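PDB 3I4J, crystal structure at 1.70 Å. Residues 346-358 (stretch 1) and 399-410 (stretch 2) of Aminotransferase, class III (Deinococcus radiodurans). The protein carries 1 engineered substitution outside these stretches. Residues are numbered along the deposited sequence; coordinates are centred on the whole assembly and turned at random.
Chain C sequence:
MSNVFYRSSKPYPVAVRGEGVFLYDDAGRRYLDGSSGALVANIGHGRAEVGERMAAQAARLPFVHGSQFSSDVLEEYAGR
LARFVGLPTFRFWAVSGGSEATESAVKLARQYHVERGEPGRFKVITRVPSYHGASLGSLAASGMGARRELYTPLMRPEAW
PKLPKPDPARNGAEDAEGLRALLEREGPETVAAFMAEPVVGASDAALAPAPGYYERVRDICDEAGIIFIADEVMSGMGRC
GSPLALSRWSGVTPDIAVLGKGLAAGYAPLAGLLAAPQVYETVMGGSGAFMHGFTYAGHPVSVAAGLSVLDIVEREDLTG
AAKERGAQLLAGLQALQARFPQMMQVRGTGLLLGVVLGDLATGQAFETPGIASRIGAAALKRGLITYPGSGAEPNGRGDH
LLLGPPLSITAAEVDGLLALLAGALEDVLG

Stretch 1 (346-358) VRGTGLLLGVVLG
Stretch 2 399-410: DHLLLGPPLSIT

The most unusual feature of this contact is a CH-pi interaction between two adjacent antiparallel strands. Val356 CG2 lies 3.8 Å from the centroid of the His400 ring, 17° off the ring normal, so the methyl sits over one face. Val356 has chi1 t (179°). His400 has chi1 m (-74°) and chi2 37°, and the end of its side chain comes nearer to the neighbouring strand. His400 ND1 donates a weak hydrogen bond to Asp399 OD1 (2.5 Å, 116°). Arg347 reaches the same site, with NH2 4.2 Å from His400 CD2.

Strands 352-357 and 400-403 run antiparallel, at 164° between their directions, and their axes come within 4.6 Å. Leu353 pairs with Leu403 (CA to CA 5.1 Å) and Val355 with Leu401 (CA to CA 5.0 Å); both are hydrogen-bonded pairs. Between and beyond them lie the non-hydrogen-bonded pairs Gly354 with Leu402 (CA to CA 4.7 Å) and Val356 with His400 (CA to CA 4.6 Å). Backbone torsions are extended, for example -130/122 at Val355 and -121/122 at Leu401.

Five backbone hydrogen bonds fix the register. Leu353 N donates to Leu403 O and Leu403 N to Leu353 O, each at 2.9 Å and nearly linear. Val355 N donates to Leu401 O at 2.9 Å, and Leu401 N to Val355 O at 2.8 Å; these are more bent, near 151°. Leu357 N donates to Asp399 O at 2.7 Å. The narrow pairs bring CA-H groups to carbonyls: Gly354 CA is 3.2 Å from Leu401 O, and His400 CA is 3.3 Å from Val355 O.

Leu353, Val355, Leu401 and Leu403 share one face of the sheet. Val355 CB is 4.0 Å from Leu401 CB. Val355 and Leu401 are both t at chi1; Leu353 and Leu403 are m. Val356, His400 and Leu402 point to the other face. Gly354 has no side chain there, and Leu402 CD1 comes within 3.2 Å of Leu353 O. Leu402 CD1 also meets Leu352 CD1 at 3.7 Å.

Thr349 to Leu352 form a type II' turn, with Gly350 at 65/-136. The turn leads into the paired strand. Leu351 (m, t) points toward stretch 2 and packs against its loop. Its CD2 is 4.0 Å from Pro405 CG, and its CD1 is 4.2 Å from both Leu407 CD1 and Ile409 CG2. Leu351 O lies 3.1 Å from Gly404 CA; an ideal CB on Gly404 would clash with that oxygen at 2.9 Å. Pro406 to Ile409 form a type I turn, closed by Ile409 N to Pro406 O at 2.9 Å.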

# COMPACT_ATOMS: atom_id res chain seq x y z
N VAL C 346 29.42 -7.67 15.50
CA VAL C 346 28.77 -6.36 15.50
C VAL C 346 29.11 -5.70 14.17
O VAL C 346 30.26 -5.70 13.74
CB VAL C 346 29.28 -5.48 16.67
CG1 VAL C 346 30.78 -5.32 16.60
CG2 VAL C 346 28.60 -4.12 16.61
N ARG C 347 28.09 -5.14 13.52
CA ARG C 347 28.28 -4.51 12.22
C ARG C 347 27.46 -3.24 12.08
O ARG C 347 26.43 -3.09 12.73
CB ARG C 347 27.87 -5.48 11.11
CG ARG C 347 28.58 -6.81 11.17
CD ARG C 347 28.13 -7.75 10.06
NE ARG C 347 26.71 -8.08 10.13
CZ ARG C 347 26.21 -9.28 9.82
NH1 ARG C 347 27.02 -10.25 9.41
NH2 ARG C 347 24.90 -9.50 9.89
N GLY C 348 27.91 -2.35 11.21
CA GLY C 348 27.17 -1.12 10.99
C GLY C 348 27.65 -0.29 9.82
O GLY C 348 28.85 -0.20 9.56
N THR C 349 26.70 0.28 9.09
CA THR C 349 26.99 1.16 7.97
C THR C 349 26.03 2.31 8.21
O THR C 349 24.82 2.16 8.04
CB THR C 349 26.67 0.49 6.60
OG1 THR C 349 27.45 -0.70 6.45
CG2 THR C 349 27.03 1.43 5.47
N GLY C 350 26.55 3.46 8.61
CA GLY C 350 25.68 4.59 8.91
C GLY C 350 24.84 4.18 10.11
O GLY C 350 25.36 3.59 11.06
N LEU C 351 23.54 4.46 10.08
CA LEU C 351 22.68 4.09 11.19
C LEU C 351 21.85 2.82 10.96
O LEU C 351 20.70 2.71 11.40
CB LEU C 351 21.77 5.26 11.60
CG LEU C 351 22.43 6.26 12.56
CD1 LEU C 351 21.54 7.48 12.76
CD2 LEU C 351 22.70 5.57 13.90
N LEU C 352 22.45 1.87 10.25
CA LEU C 352 21.85 0.57 10.02
C LEU C 352 22.89 -0.36 10.65
O LEU C 352 23.98 -0.54 10.10
CB LEU C 352 21.69 0.28 8.53
CG LEU C 352 21.18 -1.13 8.19
CD1 LEU C 352 19.97 -1.45 9.03
CD2 LEU C 352 20.83 -1.22 6.71
N LEU C 353 22.58 -0.92 11.81
CA LEU C 353 23.53 -1.77 12.50
C LEU C 353 22.95 -3.12 12.86
O LEU C 353 21.74 -3.30 12.91
CB LEU C 353 24.03 -1.07 13.78
CG LEU C 353 24.61 0.33 13.61
CD1 LEU C 353 23.52 1.38 13.84
CD2 LEU C 353 25.75 0.53 14.60
N GLY C 354 23.84 -4.08 13.14
CA GLY C 354 23.38 -5.41 13.49
C GLY C 354 24.26 -6.07 14.54
O GLY C 354 25.46 -5.80 14.62
N VAL C 355 23.64 -6.91 15.35
CA VAL C 355 24.33 -7.65 16.39
C VAL C 355 23.95 -9.11 16.25
O VAL C 355 22.77 -9.45 16.27
CB VAL C 355 23.91 -7.16 17.81
CG1 VAL C 355 24.59 -8.00 18.88
CG2 VAL C 355 24.28 -5.69 17.98
N VAL C 356 24.95 -9.96 16.07
CA VAL C 356 24.72 -11.40 15.94
C VAL C 356 25.02 -12.02 17.29
O VAL C 356 26.10 -11.81 17.85
CB VAL C 356 25.63 -12.01 14.86
CG1 VAL C 356 25.39 -13.51 14.76
CG2 VAL C 356 25.38 -11.33 13.52
N LEU C 357 24.06 -12.77 17.82
CA LEU C 357 24.22 -13.39 19.13
C LEU C 357 24.38 -14.91 19.08
O LEU C 357 23.92 -15.56 18.14
CB LEU C 357 23.01 -13.05 19.99
CG LEU C 357 22.76 -11.55 20.17
CD1 LEU C 357 21.34 -11.32 20.68
CD2 LEU C 357 23.79 -10.96 21.13
N GLY C 358 25.04 -15.45 20.10
CA GLY C 358 25.27 -16.88 20.18
C GLY C 358 25.74 -17.28 21.57
O GLY C 358 25.91 -16.43 22.44
N ASP C 399 18.49 -14.86 16.24
CA ASP C 399 19.85 -14.71 16.75
C ASP C 399 20.49 -13.39 16.32
O ASP C 399 21.63 -13.10 16.67
CB ASP C 399 20.72 -15.88 16.27
CG ASP C 399 20.45 -16.25 14.83
OD1 ASP C 399 20.46 -15.35 13.96
OD2 ASP C 399 20.24 -17.45 14.56
N HIS C 400 19.74 -12.58 15.57
CA HIS C 400 20.23 -11.28 15.10
C HIS C 400 19.39 -10.14 15.65
O HIS C 400 18.18 -10.27 15.82
CB HIS C 400 20.19 -11.21 13.57
CG HIS C 400 21.26 -12.01 12.90
ND1 HIS C 400 21.68 -13.23 13.36
CD2 HIS C 400 21.95 -11.78 11.75
CE1 HIS C 400 22.59 -13.73 12.54
NE2 HIS C 400 22.77 -12.86 11.55
N LEU C 401 20.05 -9.02 15.93
CA LEU C 401 19.38 -7.84 16.43
C LEU C 401 19.66 -6.71 15.44
O LEU C 401 20.82 -6.39 15.17
CB LEU C 401 19.91 -7.46 17.82
CG LEU C 401 19.30 -6.23 18.50
CD1 LEU C 401 17.79 -6.41 18.65
CD2 LEU C 401 19.94 -6.03 19.86
N LEU C 402 18.60 -6.12 14.89
CA LEU C 402 18.76 -5.03 13.94
C LEU C 402 18.47 -3.71 14.64
O LEU C 402 17.41 -3.54 15.23
CB LEU C 402 17.82 -5.23 12.74
CG LEU C 402 18.03 -4.34 11.51
CD1 LEU C 402 19.46 -4.50 11.00
CD2 LEU C 402 17.05 -4.72 10.42
N LEU C 403 19.43 -2.79 14.59
CA LEU C 403 19.27 -1.49 15.23
C LEU C 403 19.34 -0.37 14.20
O LEU C 403 20.02 -0.48 13.17
CB LEU C 403 20.35 -1.28 16.29
CG LEU C 403 20.35 -2.25 17.48
CD1 LEU C 403 21.64 -2.07 18.29
CD2 LEU C 403 19.13 -1.99 18.35
N GLY C 404 18.65 0.72 14.47
CA GLY C 404 18.65 1.84 13.55
C GLY C 404 17.70 2.92 14.01
O GLY C 404 16.55 2.97 13.56
N PRO C 405 18.14 3.79 14.92
CA PRO C 405 17.31 4.88 15.44
C PRO C 405 17.18 5.99 14.39
O PRO C 405 17.83 5.94 13.34
CB PRO C 405 18.08 5.33 16.67
CG PRO C 405 19.52 5.14 16.24
CD PRO C 405 19.47 3.79 15.57
N PRO C 406 16.33 6.99 14.65
CA PRO C 406 16.14 8.09 13.71
C PRO C 406 17.46 8.80 13.41
O PRO C 406 18.30 8.97 14.30
CB PRO C 406 15.15 9.00 14.44
CG PRO C 406 14.32 8.02 15.21
CD PRO C 406 15.36 7.07 15.76
N LEU C 407 17.63 9.22 12.16
CA LEU C 407 18.84 9.90 11.72
C LEU C 407 19.06 11.21 12.48
O LEU C 407 20.17 11.76 12.47
CB LEU C 407 18.75 10.18 10.22
CG LEU C 407 19.14 9.03 9.28
CD1 LEU C 407 18.62 7.71 9.80
CD2 LEU C 407 18.64 9.31 7.87
N SER C 408 18.01 11.68 13.13
CA SER C 408 18.05 12.92 13.91
C SER C 408 18.42 12.70 15.38
O SER C 408 18.43 13.64 16.18
CB SER C 408 16.68 13.59 13.83
OG SER C 408 15.66 12.64 14.06
N ILE C 409 18.73 11.46 15.75
CA ILE C 409 19.09 11.14 17.14
C ILE C 409 20.33 11.94 17.56
O ILE C 409 21.23 12.15 16.75
CB ILE C 409 19.35 9.63 17.30
CG1 ILE C 409 19.56 9.29 18.78
CG2 ILE C 409 20.57 9.21 16.47
CD1 ILE C 409 19.55 7.80 19.05
N THR C 410 20.37 12.38 18.81
CA THR C 410 21.51 13.15 19.31
C THR C 410 22.58 12.24 19.89
O THR C 410 22.33 11.06 20.14
CB THR C 410 21.09 14.15 20.41
OG1 THR C 410 20.65 13.43 21.57
CG2 THR C 410 19.95 15.04 19.93